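Local coordinates for protein beta-1,4-exocellulase (Thermobifida fusca, PDB 4B4H) that hydrolyses the beta-1,4 linkages of cellulose as a cellobiohydrolase, this chain being its glycoside hydrolase family 6 catalytic domain, at residues Ala37-Arg42 with Val350-Pro355; Ala227-Thr232 with Thr288-Trp293; Gly324-Gln329 with Gly372-Cys377; Gly360-Ile365 with Pro396-Ser401. All coordinates share one frame; numbering follows the deposited sequence.

Contact 1 (Ala37-Arg42 with Val350-Pro355); sequences AVWLDR and VWVKPP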
loop_
_atom_site.group_PDB
_atom_site.type_symbol
_atom_site.label_atom_id
_atom_site.label_comp_id
_atom_site.label_asym_id
_atom_site.label_seq_id
_atom_site.Cartn_x
_atom_site.Cartn_y
_atom_site.Cartn_z
ATOM N N ALA A 37 6.182 -7.507 -4.553
ATOM C CA ALA A 37 7.262 -6.726 -3.980
ATOM C C ALA A 37 7.972 -7.497 -2.875
ATOM O O ALA A 37 7.373 -8.353 -2.229
ATOM C CB ALA A 37 6.718 -5.405 -3.458
ATOM N N VAL A 38 9.257 -7.214 -2.685
ATOM C CA VAL A 38 10.003 -7.788 -1.574
ATOM C C VAL A 38 9.930 -6.762 -0.457
ATOM O O VAL A 38 10.232 -5.595 -0.670
ATOM C CB VAL A 38 11.468 -8.093 -1.972
ATOM C CG1 VAL A 38 12.327 -8.366 -0.736
ATOM C CG2 VAL A 38 11.519 -9.263 -2.959
ATOM N N TRP A 39 9.488 -7.198 0.718
ATOM C CA TRP A 39 9.266 -6.284 1.846
ATOM C C TRP A 39 10.416 -6.228 2.805
ATOM O O TRP A 39 10.738 -7.221 3.466
ATOM C CB TRP A 39 8.008 -6.670 2.598
ATOM C CG TRP A 39 6.752 -6.320 1.851
ATOM C CD1 TRP A 39 6.354 -6.773 0.589
ATOM C CD2 TRP A 39 5.682 -5.398 2.268
ATOM N NE1 TRP A 39 5.163 -6.206 0.225
ATOM C CE2 TRP A 39 4.694 -5.394 1.176
ATOM C CE3 TRP A 39 5.439 -4.633 3.401
ATOM C CZ2 TRP A 39 3.537 -4.636 1.233
ATOM C CZ3 TRP A 39 4.263 -3.876 3.451
ATOM C CH2 TRP A 39 3.331 -3.885 2.394
ATOM N N LEU A 40 11.043 -5.064 2.912
ATOM C CA LEU A 40 12.075 -4.898 3.937
ATOM C C LEU A 40 11.452 -4.192 5.140
ATOM O O LEU A 40 11.552 -2.972 5.294
ATOM C CB LEU A 40 13.325 -4.176 3.407
ATOM C CG LEU A 40 13.941 -4.603 2.058
ATOM C CD1 LEU A 40 15.213 -3.824 1.740
ATOM C CD2 LEU A 40 14.222 -6.099 1.952
ATOM N N ASP A 41 10.756 -4.977 5.955
ATOM C CA ASP A 41 9.918 -4.452 7.015
ATOM C C ASP A 41 10.599 -4.513 8.374
ATOM O O ASP A 41 9.975 -4.242 9.402
ATOM C CB ASP A 41 8.573 -5.186 7.032
ATOM C CG ASP A 41 8.710 -6.668 7.343
ATOM O OD1 ASP A 41 9.707 -7.314 6.938
ATOM O OD2 ASP A 41 7.792 -7.206 8.000
ATOM N N ARG A 42 11.882 -4.873 8.365
ATOM C CA ARG A 42 12.701 -4.854 9.579
ATOM C C ARG A 42 14.171 -4.961 9.184
ATOM O O ARG A 42 14.490 -5.353 8.061
ATOM C CB ARG A 42 12.284 -5.955 10.570
ATOM C CG ARG A 42 12.311 -7.367 10.003
ATOM C CD ARG A 42 11.519 -8.338 10.864
ATOM N NE ARG A 42 11.784 -9.720 10.467
ATOM C CZ ARG A 42 11.333 -10.277 9.348
ATOM N NH1 ARG A 42 10.589 -9.576 8.505
ATOM N NH2 ARG A 42 11.626 -11.539 9.072
ATOM N N VAL A 350 0.285 -2.543 -9.698
ATOM C CA VAL A 350 1.312 -3.415 -9.135
ATOM C C VAL A 350 0.737 -4.340 -8.053
ATOM O O VAL A 350 -0.333 -4.081 -7.561
ATOM C CB VAL A 350 2.506 -2.580 -8.609
ATOM C CG1 VAL A 350 3.224 -1.904 -9.771
ATOM C CG2 VAL A 350 2.082 -1.512 -7.602
ATOM N N TRP A 351 1.389 -5.472 -7.786
ATOM C CA TRP A 351 1.063 -6.286 -6.628
ATOM C C TRP A 351 2.160 -6.067 -5.624
ATOM O O TRP A 351 3.170 -6.781 -5.645
ATOM C CB TRP A 351 0.961 -7.765 -7.022
ATOM C CG TRP A 351 -0.362 -8.184 -7.633
ATOM C CD1 TRP A 351 -1.372 -7.362 -8.140
ATOM C CD2 TRP A 351 -0.852 -9.553 -7.839
ATOM N NE1 TRP A 351 -2.425 -8.115 -8.626
ATOM C CE2 TRP A 351 -2.163 -9.433 -8.483
ATOM C CE3 TRP A 351 -0.335 -10.825 -7.592
ATOM C CZ2 TRP A 351 -2.934 -10.554 -8.790
ATOM C CZ3 TRP A 351 -1.114 -11.935 -7.918
ATOM C CH2 TRP A 351 -2.373 -11.798 -8.520
ATOM N N VAL A 352 1.983 -5.102 -4.725
ATOM C CA VAL A 352 3.030 -4.808 -3.740
ATOM C C VAL A 352 2.911 -5.793 -2.563
ATOM O O VAL A 352 3.826 -6.599 -2.338
ATOM C CB VAL A 352 3.051 -3.319 -3.336
ATOM C CG1 VAL A 352 3.972 -3.086 -2.152
ATOM C CG2 VAL A 352 3.529 -2.472 -4.502
ATOM N N LYS A 353 1.762 -5.803 -1.882
ATOM C CA LYS A 353 1.437 -6.874 -0.928
ATOM C C LYS A 353 1.393 -8.239 -1.612
ATOM O O LYS A 353 0.651 -8.410 -2.572
ATOM C CB LYS A 353 0.095 -6.585 -0.226
ATOM C CG LYS A 353 -0.402 -7.651 0.741
ATOM C CD LYS A 353 0.314 -7.648 2.080
ATOM C CE LYS A 353 -0.097 -8.889 2.844
ATOM N NZ LYS A 353 0.736 -9.008 4.071
ATOM N N PRO A 354 2.176 -9.212 -1.117
ATOM C CA PRO A 354 2.084 -10.534 -1.748
ATOM C C PRO A 354 0.884 -11.333 -1.221
ATOM O O PRO A 354 0.843 -11.681 -0.054
ATOM C CB PRO A 354 3.411 -11.209 -1.366
ATOM C CG PRO A 354 4.213 -10.169 -0.627
ATOM C CD PRO A 354 3.214 -9.192 -0.075
ATOM N N PRO A 355 -0.101 -11.627 -2.089
ATOM C CA PRO A 355 -1.332 -12.263 -1.612
ATOM C C PRO A 355 -1.117 -13.632 -0.981
ATOM O O PRO A 355 -0.321 -14.439 -1.475
ATOM C CB PRO A 355 -2.160 -12.421 -2.891
ATOM C CG PRO A 355 -1.543 -11.521 -3.889
ATOM C CD PRO A 355 -0.094 -11.469 -3.552
#
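The indole of W39 meets V352 with its nitrogen edge: NE1 donates to V352 O at 2.9 Å along a nearly straight line (177° at the hydrogen). The acceptor lies in the ring plane, whereas the donor stands 55° out of the carbonyl plane of V352. Next to this bond the indole packs on carbon, W39 CZ2 lying 3.7 Å from V352 CG1. P354 approaches the ring obliquely, its CD 3.6 Å from W39 NE1. V352 holds CG1 anti to its backbone N (chi1 170°), which sets that single methyl against both the indole and A37, whose CB is 3.8 Å from CG1. A37 N adds two weak hydrogen bonds, to W351 O and to V352 O. An alanine in place of W39 would probably leave V352 O with a weak bond alone from this side and open a gap beside V352 CG1 and P354 CD.

W39 and K353 are predicted substrate-binding residues. S358 O accepts from K353 NZ, and the D287 carboxylate accepts from the backbone N atoms of V352 and K353. The contact joins strand 38-40, paired in parallel with strand 75-81, to the loop leaving strand 346-350, so that the two ends of the parallel strand order meet, as in the distorted beta/alpha barrel of family 6. V38 and L40 lean on helix 59-70, while V352 rests on strands 75-81 and 221-224.

Contact 2 (Ala227-Thr232 with Thr288-Trp293); sequences ANYSAT and TSRNGW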
loop_
_atom_site.group_PDB
_atom_site.type_symbol
_atom_site.label_atom_id
_atom_site.label_comp_id
_atom_site.label_asym_id
_atom_site.label_seq_id
_atom_site.Cartn_x
_atom_site.Cartn_y
_atom_site.Cartn_z
ATOM N N ALA A 227 -1.118 -2.671 0.074
ATOM C CA ALA A 227 -1.613 -3.687 1.011
ATOM C C ALA A 227 -3.076 -3.499 1.439
ATOM O O ALA A 227 -3.527 -4.123 2.422
ATOM C CB ALA A 227 -0.712 -3.778 2.240
ATOM N N ASN A 228 -3.819 -2.664 0.706
ATOM C CA ASN A 228 -5.218 -2.385 1.063
ATOM C C ASN A 228 -6.181 -2.991 0.039
ATOM O O ASN A 228 -5.821 -3.897 -0.720
ATOM C CB ASN A 228 -5.462 -0.861 1.259
ATOM C CG ASN A 228 -6.532 -0.538 2.312
ATOM O OD1 ASN A 228 -7.727 -0.704 2.079
ATOM N ND2 ASN A 228 -6.089 -0.014 3.463
ATOM N N TYR A 229 -7.418 -2.525 0.074
ATOM C CA TYR A 229 -8.501 -3.252 -0.599
ATOM C C TYR A 229 -9.457 -2.335 -1.374
ATOM O O TYR A 229 -10.459 -2.805 -1.908
ATOM C CB TYR A 229 -9.303 -4.072 0.428
ATOM C CG TYR A 229 -8.504 -5.092 1.226
ATOM C CD1 TYR A 229 -7.891 -4.749 2.447
ATOM C CD2 TYR A 229 -8.383 -6.411 0.791
ATOM C CE1 TYR A 229 -7.164 -5.681 3.180
ATOM C CE2 TYR A 229 -7.656 -7.336 1.523
ATOM C CZ TYR A 229 -7.069 -6.974 2.734
ATOM O OH TYR A 229 -6.370 -7.924 3.442
ATOM N N SER A 230 -9.147 -1.042 -1.443
ATOM C CA SER A 230 -10.007 -0.048 -2.079
ATOM C C SER A 230 -10.059 -0.317 -3.576
ATOM O O SER A 230 -9.074 -0.790 -4.149
ATOM C CB SER A 230 -9.553 1.380 -1.762
ATOM O OG SER A 230 -10.036 1.770 -0.475
ATOM N N ALA A 231 -11.223 -0.096 -4.175
ATOM C CA ALA A 231 -11.468 -0.437 -5.569
ATOM C C ALA A 231 -10.704 0.489 -6.512
ATOM O O ALA A 231 -10.644 1.689 -6.262
ATOM C CB ALA A 231 -12.964 -0.393 -5.865
ATOM N N THR A 232 -10.129 -0.073 -7.588
ATOM C CA THR A 232 -9.478 0.732 -8.631
ATOM C C THR A 232 -10.509 1.651 -9.291
ATOM O O THR A 232 -10.359 2.881 -9.259
ATOM C CB THR A 232 -8.807 -0.142 -9.698
ATOM O OG1 THR A 232 -7.858 -1.014 -9.087
ATOM C CG2 THR A 232 -8.078 0.733 -10.684
ATOM N N THR A 288 -3.110 -3.468 -6.764
ATOM C CA THR A 288 -4.343 -4.182 -7.093
ATOM C C THR A 288 -4.271 -5.649 -6.684
ATOM O O THR A 288 -5.053 -6.477 -7.169
ATOM C CB THR A 288 -4.518 -4.148 -8.616
ATOM O OG1 THR A 288 -3.297 -4.604 -9.202
ATOM C CG2 THR A 288 -4.854 -2.733 -9.077
ATOM N N SER A 289 -3.335 -5.961 -5.790
ATOM C CA SER A 289 -3.112 -7.335 -5.311
ATOM C C SER A 289 -4.384 -7.978 -4.772
ATOM O O SER A 289 -4.630 -9.171 -4.986
ATOM C CB SER A 289 -2.031 -7.371 -4.220
ATOM O OG SER A 289 -2.376 -6.563 -3.107
ATOM N N ARG A 290 -5.185 -7.197 -4.045
ATOM C CA ARG A 290 -6.304 -7.782 -3.320
ATOM C C ARG A 290 -7.585 -6.974 -3.458
ATOM O O ARG A 290 -8.483 -7.091 -2.628
ATOM C CB ARG A 290 -5.930 -7.994 -1.834
ATOM C CG ARG A 290 -4.854 -9.063 -1.631
ATOM C CD ARG A 290 -4.474 -9.269 -0.161
ATOM N NE ARG A 290 -4.157 -8.025 0.560
ATOM C CZ ARG A 290 -3.830 -7.938 1.852
ATOM N NH1 ARG A 290 -3.707 -9.008 2.644
ATOM N NH2 ARG A 290 -3.602 -6.743 2.363
ATOM N N ASN A 291 -7.710 -6.212 -4.543
ATOM C CA ASN A 291 -8.933 -5.402 -4.700
ATOM C C ASN A 291 -9.827 -5.794 -5.881
ATOM O O ASN A 291 -10.586 -4.962 -6.399
ATOM C CB ASN A 291 -8.645 -3.906 -4.726
ATOM C CG ASN A 291 -7.986 -3.474 -6.003
ATOM O OD1 ASN A 291 -7.431 -4.295 -6.737
ATOM N ND2 ASN A 291 -8.001 -2.181 -6.254
ATOM N N GLY A 292 -9.765 -7.057 -6.273
ATOM C CA GLY A 292 -10.616 -7.541 -7.366
ATOM C C GLY A 292 -12.089 -7.547 -6.985
ATOM O O GLY A 292 -12.963 -7.219 -7.796
ATOM N N TRP A 293 -12.353 -7.899 -5.730
ATOM C CA TRP A 293 -13.712 -8.041 -5.211
ATOM C C TRP A 293 -14.609 -8.817 -6.159
ATOM O O TRP A 293 -15.702 -8.386 -6.492
ATOM C CB TRP A 293 -14.279 -6.662 -4.884
ATOM C CG TRP A 293 -13.656 -6.066 -3.636
ATOM C CD1 TRP A 293 -12.779 -4.981 -3.550
ATOM C CD2 TRP A 293 -13.823 -6.517 -2.245
ATOM N NE1 TRP A 293 -12.419 -4.741 -2.246
ATOM C CE2 TRP A 293 -13.009 -5.620 -1.422
ATOM C CE3 TRP A 293 -14.552 -7.531 -1.621
ATOM C CZ2 TRP A 293 -12.930 -5.764 -0.057
ATOM C CZ3 TRP A 293 -14.456 -7.670 -0.233
ATOM C CH2 TRP A 293 -13.675 -6.789 0.523
HETATM O O HOH W 1 -3.661 -5.622 -0.942
HETATM O O HOH W 2 -5.116 -4.298 -3.439
HETATM O O HOH W 3 -10.627 -2.840 -8.320
#
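N291 and W293 each send a side-chain N-H to a backbone carbonyl of 227-232. N291 ND2 donates to S230 O at 2.7 Å, the acceptor lying in the amide plane and the donor in the carbonyl plane. The same nitrogen gives a second bond to T232 OG1 at 3.1 Å, tilted from the amide plane, so one amide nitrogen ties S230 and T232, two residues apart. W293 NE1 points in its ring plane at Y229 O, 2.8 Å away. The third donor, R290 NH2, lies 2.6 Å from A227 O, but the angle is poor and the bond weak.

The R290 chain, bent at chi3 (-50°), carries its guanidinium across Y229. The two planes are 25° apart, and Y229 CZ sits over the centre of the guanidinium, 3.5 Å from R290 CZ. Y229 OH therefore lies over a face of the guanidinium and makes no hydrogen bond with it.

Three waters add bridges between the loops. One molecule bridges N228 O, S289 OG and R290 NE, another joins N228 O to R290 N, and a third accepts from T232 N and donates to N291 O. On the apolar side Y229 CB touches W293 CZ2 at 4.0 Å.

Y229 OH bonds to D359 OD2, and R290 NH1 makes a salt bridge with that same oxygen. Tyrosine and arginine thus both engage one oxygen of D359, the predicted proton acceptor, an arrangement consistent with their positioning it, while the N291 and W293 bonds hold the backbone that carries Y229, next to N228, a predicted substrate-binding residue.

Contact 3 (Gly324-Gln329 with Gly372-Cys377); sequences GNWCNQ and GFDRMC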
loop_
_atom_site.group_PDB
_atom_site.type_symbol
_atom_site.label_atom_id
_atom_site.label_comp_id
_atom_site.label_asym_id
_atom_site.label_seq_id
_atom_site.Cartn_x
_atom_site.Cartn_y
_atom_site.Cartn_z
ATOM N N GLY A 324 -11.705 2.088 6.608
ATOM C CA GLY A 324 -10.639 1.929 7.599
ATOM C C GLY A 324 -10.357 0.494 8.048
ATOM O O GLY A 324 -9.442 0.249 8.850
ATOM N N ASN A 325 -11.142 -0.463 7.550
ATOM C CA ASN A 325 -10.866 -1.879 7.818
ATOM C C ASN A 325 -9.794 -2.446 6.877
ATOM O O ASN A 325 -10.060 -2.704 5.688
ATOM C CB ASN A 325 -12.145 -2.706 7.750
ATOM C CG ASN A 325 -13.083 -2.433 8.913
ATOM O OD1 ASN A 325 -12.677 -1.864 9.942
ATOM N ND2 ASN A 325 -14.328 -2.894 8.788
ATOM N N TRP A 326 -8.594 -2.643 7.413
ATOM C CA TRP A 326 -7.409 -2.944 6.614
ATOM C C TRP A 326 -6.841 -4.332 6.770
ATOM O O TRP A 326 -5.937 -4.703 6.031
ATOM C CB TRP A 326 -6.302 -1.925 6.915
ATOM C CG TRP A 326 -5.860 -1.948 8.359
ATOM C CD1 TRP A 326 -6.289 -1.114 9.378
ATOM C CD2 TRP A 326 -4.913 -2.874 9.003
ATOM N NE1 TRP A 326 -5.689 -1.432 10.571
ATOM C CE2 TRP A 326 -4.857 -2.477 10.420
ATOM C CE3 TRP A 326 -4.126 -3.946 8.568
ATOM C CZ2 TRP A 326 -4.052 -3.135 11.336
ATOM C CZ3 TRP A 326 -3.324 -4.605 9.500
ATOM C CH2 TRP A 326 -3.284 -4.207 10.857
ATOM N N CYS A 327 -7.333 -5.098 7.749
ATOM C CA CYS A 327 -6.682 -6.371 8.103
ATOM C C CYS A 327 -7.425 -7.596 7.596
ATOM O O CYS A 327 -8.579 -7.837 7.978
ATOM C CB CYS A 327 -6.414 -6.512 9.612
ATOM S SG CYS A 327 -5.400 -7.948 9.949
ATOM N N ASN A 328 -6.715 -8.395 6.796
ATOM C CA ASN A 328 -7.212 -9.676 6.265
ATOM C C ASN A 328 -8.707 -9.667 5.916
ATOM O O ASN A 328 -9.500 -10.431 6.491
ATOM C CB ASN A 328 -6.903 -10.815 7.271
ATOM C CG ASN A 328 -5.406 -11.013 7.505
ATOM O OD1 ASN A 328 -4.606 -10.910 6.587
ATOM N ND2 ASN A 328 -5.029 -11.287 8.758
ATOM N N GLN A 329 -9.089 -8.791 4.994
ATOM C CA GLN A 329 -10.496 -8.457 4.799
ATOM C C GLN A 329 -11.347 -9.576 4.189
ATOM O O GLN A 329 -11.055 -10.075 3.098
ATOM C CB GLN A 329 -10.622 -7.133 4.029
ATOM C CG GLN A 329 -10.308 -5.925 4.896
ATOM C CD GLN A 329 -11.304 -5.792 6.035
ATOM O OE1 GLN A 329 -12.480 -5.479 5.803
ATOM N NE2 GLN A 329 -10.850 -6.039 7.266
ATOM N N GLY A 372 3.264 -7.227 18.369
ATOM C CA GLY A 372 2.140 -7.077 19.291
ATOM C C GLY A 372 0.787 -7.314 18.652
ATOM O O GLY A 372 0.583 -7.037 17.469
ATOM N N PHE A 373 -0.140 -7.835 19.448
ATOM C CA PHE A 373 -1.493 -8.129 18.983
ATOM C C PHE A 373 -2.258 -6.844 18.643
ATOM O O PHE A 373 -2.490 -6.005 19.504
ATOM C CB PHE A 373 -2.220 -8.954 20.055
ATOM C CG PHE A 373 -3.660 -9.261 19.751
ATOM C CD1 PHE A 373 -4.069 -9.645 18.470
ATOM C CD2 PHE A 373 -4.614 -9.213 20.773
ATOM C CE1 PHE A 373 -5.398 -9.942 18.212
ATOM C CE2 PHE A 373 -5.935 -9.515 20.522
ATOM C CZ PHE A 373 -6.331 -9.880 19.242
ATOM N N ASP A 374 -2.637 -6.693 17.374
ATOM C CA ASP A 374 -3.390 -5.527 16.920
ATOM C C ASP A 374 -4.836 -5.960 16.715
ATOM O O ASP A 374 -5.111 -6.803 15.864
ATOM C CB ASP A 374 -2.791 -4.985 15.609
ATOM C CG ASP A 374 -3.355 -3.618 15.202
ATOM O OD1 ASP A 374 -4.585 -3.409 15.261
ATOM O OD2 ASP A 374 -2.553 -2.754 14.772
ATOM N N ARG A 375 -5.750 -5.381 17.495
ATOM C CA ARG A 375 -7.137 -5.847 17.523
ATOM C C ARG A 375 -7.904 -5.556 16.229
ATOM O O ARG A 375 -8.925 -6.183 15.971
ATOM C CB ARG A 375 -7.879 -5.336 18.767
ATOM C CG ARG A 375 -7.463 -6.036 20.057
ATOM C CD ARG A 375 -8.605 -6.099 21.054
ATOM N NE ARG A 375 -9.719 -6.894 20.530
ATOM C CZ ARG A 375 -10.832 -7.175 21.202
ATOM N NH1 ARG A 375 -10.992 -6.751 22.453
ATOM N NH2 ARG A 375 -11.779 -7.902 20.629
ATOM N N MET A 376 -7.391 -4.661 15.390
ATOM C CA MET A 376 -7.973 -4.493 14.051
ATOM C C MET A 376 -7.902 -5.769 13.186
ATOM O O MET A 376 -8.601 -5.875 12.174
ATOM C CB MET A 376 -7.405 -3.258 13.343
ATOM C CG MET A 376 -8.139 -1.962 13.710
ATOM S SD MET A 376 -9.921 -1.907 13.332
ATOM C CE MET A 376 -9.889 -1.572 11.574
ATOM N N CYS A 377 -7.088 -6.738 13.596
ATOM C CA CYS A 377 -7.008 -8.038 12.923
ATOM C C CYS A 377 -7.894 -9.095 13.570
ATOM O O CYS A 377 -7.992 -10.234 13.086
ATOM C CB CYS A 377 -5.569 -8.523 12.907
ATOM S SG CYS A 377 -4.591 -7.529 11.776
HETATM O O HOH W 4 -9.251 -4.540 10.021
HETATM O O HOH W 5 -7.278 -11.502 10.452
#
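The W326 indole meets D374 at its edge and M376 and C377 obliquely, while CB of its own neighbour C327 lies over one face, offset toward the rim. The carboxylate of D374 stands almost perpendicular to the ring, at 84°, with OD2 3.8 Å from W326 CZ2 and close to the ring plane. M376 CB comes within 3.7 Å of W326 NE1. C377 SG makes a sulfur-aromatic contact with the six-membered ring, its nearest approach being 3.7 Å to W326 CH2. CG of W326 sits between its backbone N and carbonyl carbon (chi1 61°), a rotation that folds the ring over C327.

The segments are also covalently joined: C327 SG and C377 SG are 2.0 Å apart, with a disulfide torsion of 102°. M376, bent at chi2 and chi3, curls its methyl into a polar corner, where CE lies 3.2 Å from N325 OD1 and 3.3 Å from G324 O. N325 OD1 has its hydrogen bond elsewhere, from N387. D374 OD1 accepts from M376 N through its anti lone pair, an Asx turn at the start of the 3-10 segment 375-377.

No direct hydrogen bond crosses between the segments. Two waters do that work, one linking C327 N to M376 O (2.6 Å from the water oxygen) and the other N328 ND2 to C377 O. The disulfide, flanked by methionine and aromatic contacts, is likely to restrain the loop that carries W326, a predicted substrate-binding tryptophan, and N328 N, one residue past the disulfide, donates to D359 OD2.

Contact 4 (Gly360-Ile365 with Pro396-Ser401); sequences GASEEI and PNAPIS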
loop_
_atom_site.group_PDB
_atom_site.type_symbol
_atom_site.label_atom_id
_atom_site.label_comp_id
_atom_site.label_asym_id
_atom_site.label_seq_id
_atom_site.Cartn_x
_atom_site.Cartn_y
_atom_site.Cartn_z
ATOM N N GLY A 360 -1.621 -9.753 9.700
ATOM C CA GLY A 360 -1.458 -9.746 11.158
ATOM C C GLY A 360 -2.224 -10.880 11.814
ATOM O O GLY A 360 -3.092 -11.486 11.186
ATOM N N ALA A 361 -1.913 -11.161 13.074
ATOM C CA ALA A 361 -2.547 -12.263 13.814
ATOM C C ALA A 361 -3.955 -11.885 14.248
ATOM O O ALA A 361 -4.202 -10.730 14.561
ATOM C CB ALA A 361 -1.701 -12.618 15.026
ATOM N N SER A 362 -4.875 -12.851 14.286
ATOM C CA SER A 362 -6.258 -12.558 14.709
ATOM C C SER A 362 -6.487 -12.744 16.215
ATOM O O SER A 362 -7.536 -12.366 16.743
ATOM C CB SER A 362 -7.295 -13.346 13.887
ATOM O OG SER A 362 -7.001 -14.725 13.847
ATOM N N GLU A 363 -5.508 -13.342 16.879
ATOM C CA GLU A 363 -5.491 -13.474 18.339
ATOM C C GLU A 363 -4.081 -13.159 18.784
ATOM O O GLU A 363 -3.229 -12.854 17.958
ATOM C CB GLU A 363 -5.848 -14.904 18.755
ATOM C CG GLU A 363 -4.891 -15.967 18.221
ATOM C CD GLU A 363 -5.240 -17.379 18.660
ATOM O OE1 GLU A 363 -5.829 -17.550 19.753
ATOM O OE2 GLU A 363 -4.898 -18.325 17.910
ATOM N N GLU A 364 -3.817 -13.238 20.084
ATOM C CA GLU A 364 -2.433 -13.208 20.532
ATOM C C GLU A 364 -1.756 -14.520 20.142
ATOM O O GLU A 364 -2.243 -15.610 20.469
ATOM C CB GLU A 364 -2.314 -12.954 22.038
ATOM C CG GLU A 364 -2.805 -11.577 22.465
ATOM C CD GLU A 364 -1.903 -10.913 23.484
ATOM O OE1 GLU A 364 -1.151 -11.631 24.169
ATOM O OE2 GLU A 364 -1.950 -9.670 23.604
ATOM N N ILE A 365 -0.668 -14.395 19.389
ATOM C CA ILE A 365 0.230 -15.509 19.115
ATOM C C ILE A 365 1.585 -15.100 19.684
ATOM O O ILE A 365 2.249 -14.224 19.125
ATOM C CB ILE A 365 0.350 -15.823 17.602
ATOM C CG1 ILE A 365 -1.035 -16.059 16.994
ATOM C CG2 ILE A 365 1.254 -17.030 17.378
ATOM C CD1 ILE A 365 -1.057 -16.130 15.482
ATOM N N PRO A 396 -11.015 -14.833 10.393
ATOM C CA PRO A 396 -10.602 -15.592 11.584
ATOM C C PRO A 396 -9.372 -16.472 11.385
ATOM O O PRO A 396 -9.048 -16.843 10.254
ATOM C CB PRO A 396 -11.804 -16.506 11.840
ATOM C CG PRO A 396 -12.963 -15.835 11.187
ATOM C CD PRO A 396 -12.377 -15.200 9.962
ATOM N N ASN A 397 -8.709 -16.790 12.503
ATOM C CA ASN A 397 -7.559 -17.702 12.551
ATOM C C ASN A 397 -6.427 -17.391 11.564
ATOM O O ASN A 397 -5.898 -18.266 10.857
ATOM C CB ASN A 397 -8.020 -19.167 12.530
ATOM C CG ASN A 397 -8.421 -19.664 13.913
ATOM O OD1 ASN A 397 -9.605 -19.785 14.228
ATOM N ND2 ASN A 397 -7.428 -19.929 14.757
ATOM N N ALA A 398 -6.033 -16.118 11.583
ATOM C CA ALA A 398 -4.911 -15.565 10.801
ATOM C C ALA A 398 -3.564 -15.684 11.535
ATOM O O ALA A 398 -3.492 -15.410 12.749
ATOM C CB ALA A 398 -5.188 -14.100 10.500
ATOM N N PRO A 399 -2.483 -16.080 10.816
ATOM C CA PRO A 399 -1.159 -16.146 11.435
ATOM C C PRO A 399 -0.524 -14.759 11.610
ATOM O O PRO A 399 -1.148 -13.747 11.279
ATOM C CB PRO A 399 -0.361 -17.011 10.457
ATOM C CG PRO A 399 -0.994 -16.758 9.119
ATOM C CD PRO A 399 -2.426 -16.345 9.360
ATOM N N ILE A 400 0.682 -14.708 12.174
ATOM C CA ILE A 400 1.455 -13.471 12.256
ATOM C C ILE A 400 1.644 -12.856 10.865
ATOM O O ILE A 400 1.703 -13.570 9.844
ATOM C CB ILE A 400 2.782 -13.716 13.010
ATOM C CG1 ILE A 400 2.532 -13.568 14.520
ATOM C CG2 ILE A 400 3.907 -12.797 12.544
ATOM C CD1 ILE A 400 3.717 -13.924 15.392
ATOM N N SER A 401 1.684 -11.525 10.837
ATOM C CA SER A 401 1.844 -10.771 9.601
ATOM C C SER A 401 2.994 -11.333 8.767
ATOM O O SER A 401 4.088 -11.563 9.288
ATOM C CB SER A 401 2.070 -9.289 9.922
ATOM O OG SER A 401 2.562 -8.585 8.793
HETATM O O HOH W 6 1.265 -9.908 13.628
#
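S362 reaches A398 because its OG lies between its own backbone N and carbonyl carbon (chi1 51°), which turns the hydroxyl oxygen to A398 N. A398 N donates to this oxygen at 2.8 Å. In the reverse direction S362 N donates to A398 O at 3.3 Å, so the two residues are tied by a pair of bonds, one through a side chain and one purely through backbone. I365 holds CG1 anti to its carbonyl carbon (chi1 -55°) and extends CD1 over the same strip of chain, 3.7 Å from A398 O.

Around this pair the backbones run closely past each other. A361 CA makes CA-H...O contacts with P399 O at 3.3 Å and with A398 O at 3.5 Å, and A398 CB rests 3.4 Å from G360 O. Apolar contact is looser, with I400 CG1 4.4 Å from both A361 CB and I365 CB. A water accepts from S401 N and, weakly, from A361 N.

An alanine at S362 would probably leave A398 N without its acceptor and the 396-401 loop held here by the single longer backbone bond.

G360 O and P399 O, 3.0 Å apart, are both acceptors and cannot bond to each other; each is instead served from outside, P399 O by S358 OG and G360 O weakly by N328 ND2. These outside donors probably offset the closeness of the two carbonyl oxygens, and the S362 bonds pin the loop that follows D359, the predicted proton acceptor, to the chain leading to helix 406-414.

Overall arrangement
Contacts 1 and 2 lie nearest the chain centre: contact 1 holds strand 38-40, and its second segment, like both of contact 2, follows the C-terminal end of a parallel strand; they touch at V350 O and T288 N. Contacts 3 and 4 lie farther out among irregular loops, contact 4 partly exposed. Contact 1 uses an indole N-H, contact 2 side-chain donors, bridging waters and an arginine over a tyrosine, contact 3 a disulfide, and contact 4 backbone and a serine hydroxyl. Segment 372-377 and both segments of contact 4 lie in the long loop between strand 346-350 and helix 406-414. Contacts 2 and 3 bond to D359; K353 of contact 1 makes a long, weak ion pair with it.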